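Local coordinates for protein cyclin homolog (Herpesvirus saimiri, PDB 2F2C) that modulates the host cell cycle as a viral D-type cyclin and may contribute to the transformation and rapid proliferation of latently infected T cells, at residues Ile54-Thr57 with Trp58-Leu61; Gln135-Asp138 with Ile139-Leu143. All coordinates share one frame; numbering follows the deposited sequence.

In the fold
Both contacts lie inside the N-terminal cyclin domain, and each joins consecutive turns of a single helix. Contact 1 comes first along the chain, on helix 49-65; contact 2 follows on helix 129-142. Their centres are 20 Å apart and their nearest atoms about 9 Å, so they do not touch directly. Helices 72-83 and 94-109 connect them, because side chains of both contacts pack against these two. Contact 1 also faces the C-terminal part of the protein through helix 170-184, whereas contact 2 reaches a second protein chain of the assembly. Contact 1 thus belongs largely to the packed interior between helices, while contact 2 also takes part in the interface with the second chain.

Contact 1: residues Ile54-Thr57 with Trp58-Leu61; sequences ILLT and WMHL
Met-59 packs against both Leu-55 and Leu-56, one helical turn back, and this apolar group carries the side-chain part of the contact. Its sulfur is the meeting point: Met-59 SD lies 3.5 Å from Leu-56 CD2 and 3.8 Å from Leu-55 CG. With Met-59 CG anti to the carbonyl carbon (chi1 -64°), the chain runs back toward the preceding turn, and a bend about the CG-SD bond (chi3 55°) leaves CE 4.1 Å from Leu-56 CD2. Leu-55 is shared, since one of its methyls, CD1, approaches Trp-58 CE3 at 4.1 Å, an oblique approach to the six-membered ring of the indole.

Backbone bonding supplies the second kind of interaction. Four successive i to i+4 hydrogen bonds define a regular alpha helix: Trp-58 N to Ile-54 O, Met-59 N to Leu-55 O at 2.8 Å with an N-H...O angle of 172°, His-60 N to Leu-56 O, and Leu-61 N to Thr-57 O. Thr-57 adds a side-chain bond, its OG1 pairing with Thr-53 O on the preceding turn.

By sequence, Ile-54 and Leu-55 fall at the final Ile-Leu of the MRAIL motif, which in cellular cyclins belongs to a hydrophobic substrate-docking patch; whether the viral protein uses it likewise is not established by this geometry. Leu-56 and Met-59 are received by helix 72-83 at Val-77, Leu-80, Phe-73 and Ser-76, while Leu-55, Trp-58 and Met-59 meet helix 94-109. His-60 meets Phe-73 edge-to-face and also touches Cys-182 and Lys-183 of helix 170-184.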
loop_
_atom_site.group_PDB
_atom_site.type_symbol
_atom_site.label_atom_id
_atom_site.label_comp_id
_atom_site.label_asym_id
_atom_site.label_seq_id
_atom_site.Cartn_x
_atom_site.Cartn_y
_atom_site.Cartn_z
ATOM N N ILE A 54 26.233 13.734 -2.069
ATOM C CA ILE A 54 25.891 14.917 -1.277
ATOM C C ILE A 54 24.348 15.067 -1.145
ATOM O O ILE A 54 23.817 15.219 -0.041
ATOM C CB ILE A 54 26.580 16.174 -1.878
ATOM C CG1 ILE A 54 28.111 16.082 -1.682
ATOM C CG2 ILE A 54 26.077 17.431 -1.220
ATOM C CD1 ILE A 54 28.966 16.804 -2.726
ATOM N N LEU A 55 23.637 14.967 -2.267
ATOM C CA LEU A 55 22.210 15.202 -2.297
ATOM C C LEU A 55 21.452 14.158 -1.503
ATOM O O LEU A 55 20.473 14.471 -0.822
ATOM C CB LEU A 55 21.723 15.205 -3.730
ATOM C CG LEU A 55 20.218 15.177 -3.921
ATOM C CD1 LEU A 55 19.616 16.529 -3.587
ATOM C CD2 LEU A 55 19.919 14.760 -5.365
ATOM N N LEU A 56 21.899 12.912 -1.591
ATOM C CA LEU A 56 21.272 11.847 -0.830
ATOM C C LEU A 56 21.602 11.960 0.655
ATOM O O LEU A 56 20.806 11.531 1.491
ATOM C CB LEU A 56 21.654 10.477 -1.379
ATOM C CG LEU A 56 21.076 10.095 -2.746
ATOM C CD1 LEU A 56 21.429 8.643 -3.043
ATOM C CD2 LEU A 56 19.548 10.291 -2.794
ATOM N N THR A 57 22.762 12.547 0.976
ATOM C CA THR A 57 23.141 12.857 2.358
ATOM C C THR A 57 22.196 13.901 2.933
ATOM O O THR A 57 21.755 13.790 4.064
ATOM C CB THR A 57 24.593 13.332 2.426
ATOM O OG1 THR A 57 25.460 12.214 2.216
ATOM C CG2 THR A 57 24.956 13.765 3.818
ATOM N N TRP A 58 21.860 14.902 2.145
ATOM C CA TRP A 58 20.896 15.881 2.581
ATOM C C TRP A 58 19.495 15.258 2.669
ATOM O O TRP A 58 18.828 15.368 3.699
ATOM C CB TRP A 58 20.929 17.069 1.638
ATOM C CG TRP A 58 19.951 18.150 1.936
ATOM C CD1 TRP A 58 19.991 19.043 2.973
ATOM C CD2 TRP A 58 18.806 18.492 1.162
ATOM N NE1 TRP A 58 18.930 19.913 2.895
ATOM C CE2 TRP A 58 18.184 19.594 1.792
ATOM C CE3 TRP A 58 18.238 17.981 -0.007
ATOM C CZ2 TRP A 58 17.021 20.183 1.293
ATOM C CZ3 TRP A 58 17.078 18.555 -0.499
ATOM C CH2 TRP A 58 16.481 19.647 0.147
ATOM N N MET A 59 19.047 14.593 1.605
ATOM C CA MET A 59 17.728 13.948 1.601
ATOM C C MET A 59 17.558 13.022 2.833
ATOM O O MET A 59 16.509 13.019 3.507
ATOM C CB MET A 59 17.536 13.177 0.297
ATOM C CG MET A 59 17.507 14.047 -0.973
ATOM S SD MET A 59 17.391 13.059 -2.520
ATOM C CE MET A 59 15.916 12.050 -2.223
ATOM N N HIS A 60 18.622 12.268 3.129
ATOM C CA HIS A 60 18.679 11.453 4.331
ATOM C C HIS A 60 18.522 12.262 5.620
ATOM O O HIS A 60 17.674 11.939 6.467
ATOM C CB HIS A 60 19.960 10.634 4.400
ATOM C CG HIS A 60 20.005 9.722 5.582
ATOM N ND1 HIS A 60 19.543 8.425 5.538
ATOM C CD2 HIS A 60 20.417 9.931 6.857
ATOM C CE1 HIS A 60 19.684 7.866 6.727
ATOM N NE2 HIS A 60 20.211 8.760 7.545
ATOM N N LEU A 61 19.340 13.300 5.776
ATOM C CA LEU A 61 19.270 14.125 6.979
ATOM C C LEU A 61 17.831 14.567 7.215
ATOM O O LEU A 61 17.319 14.500 8.333
ATOM C CB LEU A 61 20.186 15.340 6.876
ATOM C CG LEU A 61 20.365 16.124 8.172
ATOM C CD1 LEU A 61 21.006 15.257 9.253
ATOM C CD2 LEU A 61 21.196 17.372 7.921
#

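Contact 2: residues Gln135-Asp138 with Ile139-Leu143; sequences QEKD and ILEAL
Gln-135 and Ile-139, one turn apart, make the nearest side-chain approach of this contact: the amide nitrogen NE2 of Gln-135 comes within 3.5 Å of Ile-139 CG1 and 3.8 Å of its CD1. Placing Gln-135 CG opposite the backbone N (chi1 -174°) and folding the chain at chi2 (57°) turns the amide along the helix toward the isoleucine. Glu-136 and Leu-140 behave differently. They lie side by side and point the same way, with Glu-136 CG 4.1 Å from Leu-140 CD1, so the aliphatic part of the acid packs on a leucine methyl while its carboxylate continues beyond.

Underneath runs an unbroken i to i+4 ladder. Ile-139 N bonds to Gln-135 O at 3.0 Å and Leu-140 N to Glu-136 O at 3.1 Å, followed by Glu-141 N to Lys-137 O and Ala-142 N to Asp-138 O. Leu-143 N still bonds to Ile-139 O, at 3.2 Å, although Leu-143 itself has left the helix. This is the closing turn of helix 129-142, which by sequence order corresponds to the last helix of the five-helix N-terminal cyclin box.

Further out, Glu-136 OE2 forms a salt bridge to Lys-107, which probably positions the carboxylate, an arrangement like the lysine-glutamate pair through which cellular cyclins contact the kinase. The other oxygen, Glu-136 OE1, accepts a hydrogen bond from the backbone of the neighbouring protein chain, where Glu-141 OE1 also bonds to a polar side chain and Leu-140 packs on an apolar one. On the inward side, Ile-139 rests against Ile-79 and Tyr-83 of helix 72-83 and Ile-104 of helix 94-109, and Gln-135 NE2 makes a weak hydrogen bond to Tyr-83 OH.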
loop_
_atom_site.group_PDB
_atom_site.type_symbol
_atom_site.label_atom_id
_atom_site.label_comp_id
_atom_site.label_asym_id
_atom_site.label_seq_id
_atom_site.Cartn_x
_atom_site.Cartn_y
_atom_site.Cartn_z
ATOM N N GLN A 135 7.850 20.908 -10.145
ATOM C CA GLN A 135 8.848 19.839 -10.156
ATOM C C GLN A 135 8.249 18.509 -9.704
ATOM O O GLN A 135 8.653 17.449 -10.196
ATOM C CB GLN A 135 10.059 20.214 -9.291
ATOM C CG GLN A 135 11.222 19.232 -9.350
ATOM C CD GLN A 135 11.716 19.023 -10.758
ATOM O OE1 GLN A 135 12.478 19.840 -11.280
ATOM N NE2 GLN A 135 11.283 17.931 -11.382
ATOM N N GLU A 136 7.294 18.563 -8.772
ATOM C CA GLU A 136 6.522 17.373 -8.385
ATOM C C GLU A 136 5.678 16.903 -9.565
ATOM O O GLU A 136 5.552 15.704 -9.811
ATOM C CB GLU A 136 5.618 17.650 -7.181
ATOM C CG GLU A 136 5.033 16.390 -6.562
ATOM C CD GLU A 136 3.728 16.635 -5.825
ATOM O OE1 GLU A 136 2.825 17.281 -6.408
ATOM O OE2 GLU A 136 3.590 16.161 -4.674
ATOM N N LYS A 137 5.114 17.865 -10.286
ATOM C CA LYS A 137 4.251 17.601 -11.431
ATOM C C LYS A 137 5.040 17.056 -12.620
ATOM O O LYS A 137 4.546 16.199 -13.346
ATOM C CB LYS A 137 3.534 18.886 -11.810
ATOM C CG LYS A 137 2.414 18.719 -12.802
ATOM C CD LYS A 137 1.268 19.709 -12.518
ATOM C CE LYS A 137 1.714 21.176 -12.536
ATOM N NZ LYS A 137 0.786 22.034 -11.738
ATOM N N ASP A 138 6.268 17.545 -12.806
ATOM C CA ASP A 138 7.125 17.077 -13.893
ATOM C C ASP A 138 7.699 15.683 -13.638
ATOM O O ASP A 138 7.721 14.846 -14.552
ATOM C CB ASP A 138 8.220 18.095 -14.214
ATOM C CG ASP A 138 7.735 19.208 -15.157
ATOM O OD1 ASP A 138 8.269 20.341 -15.079
ATOM O OD2 ASP A 138 6.828 19.051 -16.007
ATOM N N ILE A 139 8.148 15.428 -12.403
ATOM C CA ILE A 139 8.566 14.072 -11.997
ATOM C C ILE A 139 7.451 13.035 -12.196
ATOM O O ILE A 139 7.633 12.024 -12.884
ATOM C CB ILE A 139 9.041 14.031 -10.536
ATOM C CG1 ILE A 139 10.382 14.746 -10.381
ATOM C CG2 ILE A 139 9.149 12.579 -10.052
ATOM C CD1 ILE A 139 10.735 15.029 -8.953
ATOM N N LEU A 140 6.297 13.290 -11.594
ATOM C CA LEU A 140 5.194 12.361 -11.679
ATOM C C LEU A 140 4.858 11.980 -13.120
ATOM O O LEU A 140 4.752 10.799 -13.448
ATOM C CB LEU A 140 3.970 12.933 -10.975
ATOM C CG LEU A 140 3.970 12.836 -9.447
ATOM C CD1 LEU A 140 2.881 13.737 -8.878
ATOM C CD2 LEU A 140 3.794 11.398 -8.966
ATOM N N GLU A 141 4.711 12.970 -13.990
ATOM C CA GLU A 141 4.250 12.670 -15.330
ATOM C C GLU A 141 5.294 12.030 -16.236
ATOM O O GLU A 141 4.953 11.314 -17.166
ATOM C CB GLU A 141 3.481 13.849 -15.959
ATOM C CG GLU A 141 4.246 14.927 -16.718
ATOM C CD GLU A 141 3.285 15.877 -17.459
ATOM O OE1 GLU A 141 2.692 16.775 -16.808
ATOM O OE2 GLU A 141 3.103 15.726 -18.695
ATOM N N ALA A 142 6.565 12.232 -15.919
ATOM C CA ALA A 142 7.660 11.551 -16.608
ATOM C C ALA A 142 7.720 10.054 -16.292
ATOM O O ALA A 142 7.969 9.246 -17.181
ATOM C CB ALA A 142 8.988 12.215 -16.284
ATOM N N LEU A 143 7.499 9.689 -15.031
ATOM C CA LEU A 143 7.434 8.281 -14.628
ATOM C C LEU A 143 6.070 7.641 -14.902
ATOM O O LEU A 143 5.847 6.481 -14.560
ATOM C CB LEU A 143 7.739 8.130 -13.143
ATOM C CG LEU A 143 8.971 8.792 -12.536
ATOM C CD1 LEU A 143 8.792 8.898 -11.046
ATOM C CD2 LEU A 143 10.223 8.001 -12.853
#